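PDB 6GDJ: gamma tubulin complex adapter mto2 from Schizosaccharomyces pombe, which acts together with mto1 to promote nucleation of at least some cytoplasmic microtubules, recruiting the gamma-tubulin complex to interphase and equatorial microtubule-organizing centres. Local coordinates for residues 14-18 with 19-23; 61-64 with 65-69. All coordinates share one frame; numbering follows the deposited sequence.

Interaction 1: 14-18 with 19-23; sequences MRLRT and YHPSP
Tyr19 and Leu16 meet where helix 5-17 gives way to the loop that leads into helix 23-42, and two backbone hydrogen bonds shape the exit. Tyr19 N donates to Leu16 O at 3.0 Å, and His20 N to Arg17 O at 3.2 Å, the latter closing a type I beta turn from Arg17 to His20. Both are i to i+3 bonds, taking over from the i to i+4 pattern as the helix ends.

Side-chain polar contacts come next. Thr18 OG1 lies between its own backbone N and carbonyl carbon (chi1 70°), which turns the hydroxyl back along the helix to donate to Arg15 O at 2.7 Å, in the carbonyl plane. Arg15 O also lies at the edge of the Tyr19 ring, near its plane, 3.3 Å from CD1. Further out, one water accepts from Arg15 NH2 and lies in the ring plane, 2.7 Å from Tyr19 OH, joining guanidinium to phenol. The other arginine, Arg17, turns away to a salt bridge with Glu30 on helix 23-42.

The apolar part is small. Leu16 carries CG anti to its backbone N (chi1 176°), and this brings CD1 to 4.0 Å from Pro21 CG. Pro21 CD also rests 3.4 Å from Leu16 O. Just beyond, Ser22 is the N-cap of helix 23-42, its OG bonded to Ile24 N, and it packs on Glu65 of the second subunit.

Taken together, carbonyls at the end of helix 5-17 are met by turn amides, the threonine hydroxyl and ring or proline carbons, while the water probably helps to set the position of the phenol hydroxyl of Tyr19, whose ring lies against Val63 and Ile67 of helix 46-72 in this dimerisation domain.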
# COMPACT_ATOMS: atom_id res chain seq x y z
N MET A 14 -11.84 -1.94 -4.91
CA MET A 14 -12.85 -2.81 -5.50
C MET A 14 -12.46 -3.20 -6.93
O MET A 14 -12.66 -4.35 -7.36
CB MET A 14 -14.20 -2.09 -5.46
CG MET A 14 -14.77 -2.03 -4.06
SD MET A 14 -16.30 -1.10 -3.87
CE MET A 14 -17.37 -2.19 -4.70
N ARG A 15 -11.93 -2.23 -7.72
CA ARG A 15 -11.44 -2.53 -9.02
C ARG A 15 -10.28 -3.56 -8.98
O ARG A 15 -10.26 -4.51 -9.74
CB ARG A 15 -11.11 -1.29 -9.79
CG ARG A 15 -12.32 -0.44 -10.10
CD ARG A 15 -11.90 0.87 -10.78
NE ARG A 15 -11.34 0.67 -12.10
CZ ARG A 15 -10.51 1.53 -12.71
NH1 ARG A 15 -10.24 2.69 -12.16
NH2 ARG A 15 -10.01 1.23 -13.86
N LEU A 16 -9.30 -3.31 -8.09
CA LEU A 16 -8.18 -4.25 -8.00
C LEU A 16 -8.62 -5.67 -7.71
O LEU A 16 -8.11 -6.57 -8.31
CB LEU A 16 -7.27 -3.76 -6.88
CG LEU A 16 -6.07 -4.67 -6.57
CD1 LEU A 16 -5.24 -4.91 -7.82
CD2 LEU A 16 -5.28 -4.13 -5.37
N ARG A 17 -9.63 -5.85 -6.86
CA ARG A 17 -10.04 -7.22 -6.50
C ARG A 17 -10.50 -7.99 -7.70
O ARG A 17 -10.33 -9.18 -7.79
CB ARG A 17 -11.21 -7.17 -5.51
CG ARG A 17 -10.93 -6.69 -4.17
CD ARG A 17 -12.21 -6.65 -3.39
NE ARG A 17 -12.01 -6.14 -2.09
CZ ARG A 17 -12.89 -5.42 -1.40
NH1 ARG A 17 -14.09 -5.11 -1.93
NH2 ARG A 17 -12.57 -4.93 -0.21
N THR A 18 -11.06 -7.28 -8.70
CA THR A 18 -11.56 -7.98 -9.89
C THR A 18 -10.48 -8.54 -10.80
O THR A 18 -10.79 -9.30 -11.70
CB THR A 18 -12.46 -7.07 -10.75
OG1 THR A 18 -11.70 -6.04 -11.40
CG2 THR A 18 -13.56 -6.51 -9.98
N TYR A 19 -9.19 -8.18 -10.57
CA TYR A 19 -8.09 -8.73 -11.35
C TYR A 19 -7.42 -9.97 -10.68
O TYR A 19 -6.43 -10.45 -11.21
CB TYR A 19 -7.03 -7.66 -11.64
CG TYR A 19 -7.52 -6.61 -12.62
CD1 TYR A 19 -8.21 -5.51 -12.19
CD2 TYR A 19 -7.27 -6.76 -13.98
CE1 TYR A 19 -8.65 -4.57 -13.11
CE2 TYR A 19 -7.71 -5.84 -14.91
CZ TYR A 19 -8.37 -4.73 -14.47
OH TYR A 19 -8.86 -3.75 -15.34
N HIS A 20 -8.05 -10.45 -9.60
CA HIS A 20 -7.57 -11.65 -8.87
C HIS A 20 -6.08 -11.55 -8.58
O HIS A 20 -5.29 -12.44 -8.91
CB HIS A 20 -7.79 -12.87 -9.74
CG HIS A 20 -9.21 -13.10 -10.11
ND1 HIS A 20 -10.24 -13.24 -9.19
CD2 HIS A 20 -9.78 -13.30 -11.33
CE1 HIS A 20 -11.34 -13.50 -9.79
NE2 HIS A 20 -11.11 -13.55 -11.10
N PRO A 21 -5.68 -10.47 -7.93
CA PRO A 21 -4.26 -10.39 -7.62
C PRO A 21 -3.85 -11.48 -6.62
O PRO A 21 -4.68 -12.04 -5.92
CB PRO A 21 -4.14 -9.02 -7.05
CG PRO A 21 -5.45 -8.65 -6.50
CD PRO A 21 -6.42 -9.33 -7.42
N SER A 22 -2.55 -11.77 -6.57
CA SER A 22 -2.06 -12.77 -5.61
C SER A 22 -2.48 -12.40 -4.20
O SER A 22 -2.42 -11.23 -3.77
CB SER A 22 -0.57 -12.75 -5.61
OG SER A 22 -0.11 -13.68 -4.63
N PRO A 23 -2.84 -13.39 -3.42
CA PRO A 23 -3.15 -13.15 -2.01
C PRO A 23 -2.03 -12.47 -1.23
O PRO A 23 -2.30 -11.79 -0.25
CB PRO A 23 -3.50 -14.56 -1.46
CG PRO A 23 -3.83 -15.27 -2.65
CD PRO A 23 -3.09 -14.79 -3.82
O HOH W 1 -9.99 -1.40 -14.61

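Interaction 2: 61-64 with 65-69; sequences GLVQ and EAIDA
Gln64 reaches forward one turn along helix 46-72 to Asp68, and its side chain can be followed atom by atom. CB sits beside the peptide that leads to Glu65, and the contacts proper begin at CG. CG is anti to the backbone N (chi1 -175°), and the chain then bends at chi2 (59°), swinging the amide over toward the following turn; CG itself passes 4.0 Å from Asp68 OD2. At the tip the two amide atoms part company. OE1 approaches Ile67 CD1 and accepts a hydrogen bond from a bound glycerol, probably left from crystallisation. NE2 donates to Asp68 OD1 at 3.0 Å, with an N-H...O angle of 144°. The acceptor lies in the amide plane, yet the nitrogen stands above the carboxylate plane, the two planes being turned well away from each other. NE2 also lies 3.9 Å from Ile67 CG2.

Beneath this bridge runs the regular i to i+4 bonding of an alpha helix, from Glu65 N to Gly61 O through to Asp68 N, which meets Gln64 O at 2.9 Å. Gln64 and Asp68 are thus joined twice, once through the backbone and once through side chains. Round the helix, Val63 CG1 touches Ile67 CD1 at 3.8 Å. These two face Tyr19, whereas Leu62, Gln64 and Glu65 pack on Ile25, Ile24 and Ser22 of the second subunit.

A bond in plane for the amide but out of plane for the carboxylate, and somewhat bent, implies a modest polar brace on one flank of the helix; the N-H probably stabilises the charged form of Asp68 somewhat, as a neutral donor can.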
# COMPACT_ATOMS: atom_id res chain seq x y z
N GLY A 61 -2.25 1.38 -9.74
CA GLY A 61 -1.04 0.96 -10.39
C GLY A 61 -0.97 -0.53 -10.50
O GLY A 61 -0.55 -1.05 -11.51
N LEU A 62 -1.48 -1.23 -9.44
CA LEU A 62 -1.59 -2.71 -9.53
C LEU A 62 -2.59 -3.18 -10.60
O LEU A 62 -2.33 -4.11 -11.34
CB LEU A 62 -1.96 -3.30 -8.16
CG LEU A 62 -0.88 -3.15 -7.08
CD1 LEU A 62 -1.47 -3.41 -5.74
CD2 LEU A 62 0.29 -4.09 -7.39
N VAL A 63 -3.65 -2.40 -10.76
CA VAL A 63 -4.61 -2.65 -11.87
C VAL A 63 -3.92 -2.48 -13.23
O VAL A 63 -4.02 -3.31 -14.09
CB VAL A 63 -5.84 -1.71 -11.76
CG1 VAL A 63 -6.60 -1.64 -13.09
CG2 VAL A 63 -6.75 -2.11 -10.62
N GLN A 64 -3.12 -1.41 -13.38
CA GLN A 64 -2.49 -1.17 -14.66
C GLN A 64 -1.45 -2.26 -14.94
O GLN A 64 -1.30 -2.70 -16.08
CB GLN A 64 -1.88 0.22 -14.71
CG GLN A 64 -1.31 0.55 -16.07
CD GLN A 64 -2.38 0.49 -17.18
OE1 GLN A 64 -3.47 1.08 -17.05
NE2 GLN A 64 -2.10 -0.26 -18.27
N GLU A 65 -0.70 -2.69 -13.93
CA GLU A 65 0.20 -3.80 -14.15
C GLU A 65 -0.48 -5.08 -14.60
O GLU A 65 0.05 -5.85 -15.45
CB GLU A 65 1.00 -4.04 -12.89
CG GLU A 65 2.10 -3.02 -12.72
CD GLU A 65 3.35 -3.68 -12.12
OE1 GLU A 65 3.27 -4.64 -11.30
OE2 GLU A 65 4.42 -3.25 -12.48
N ALA A 66 -1.65 -5.31 -14.05
CA ALA A 66 -2.39 -6.50 -14.42
C ALA A 66 -2.89 -6.43 -15.87
O ALA A 66 -2.96 -7.45 -16.58
CB ALA A 66 -3.57 -6.72 -13.46
N ILE A 67 -3.31 -5.26 -16.28
CA ILE A 67 -3.78 -5.02 -17.65
C ILE A 67 -2.62 -5.21 -18.61
O ILE A 67 -2.71 -5.93 -19.61
CB ILE A 67 -4.30 -3.59 -17.80
CG1 ILE A 67 -5.60 -3.39 -17.03
CG2 ILE A 67 -4.44 -3.23 -19.27
CD1 ILE A 67 -6.06 -1.98 -16.87
N ASP A 68 -1.49 -4.64 -18.26
CA ASP A 68 -0.29 -4.85 -19.06
C ASP A 68 0.09 -6.35 -19.18
O ASP A 68 0.37 -6.84 -20.26
CB ASP A 68 0.87 -4.06 -18.48
CG ASP A 68 0.70 -2.57 -18.61
OD1 ASP A 68 -0.11 -2.12 -19.43
OD2 ASP A 68 1.42 -1.83 -17.88
N ALA A 69 0.00 -7.08 -18.08
CA ALA A 69 0.30 -8.52 -18.07
C ALA A 69 -0.64 -9.32 -18.98
O ALA A 69 -0.23 -10.23 -19.70
CB ALA A 69 0.22 -9.08 -16.67

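Interaction 1 is a surface contact, a helix end turning into a loop; interaction 2 is partly buried and lies within the continuous helix 46-72. Their centres are 10 Å apart and they touch: Tyr19 CE1 comes to 3.6 Å from Val63 CG1, and Leu16 CD1 to 3.7 Å from Leu62 CB. The last turn of helix 5-17, through Leu16, lies on Leu62 and Val63, and Tyr19, just past it, on Val63 and Ile67. Chemistry follows place: residues 14-23 rely on turn bonds, a hydroxyl and a bridging water, residues 61-69 on regular helical bonding and one glutamine-aspartate bridge. Ser22 of each subunit packs on Glu65 of the other, so the two sites also meet across the dimer.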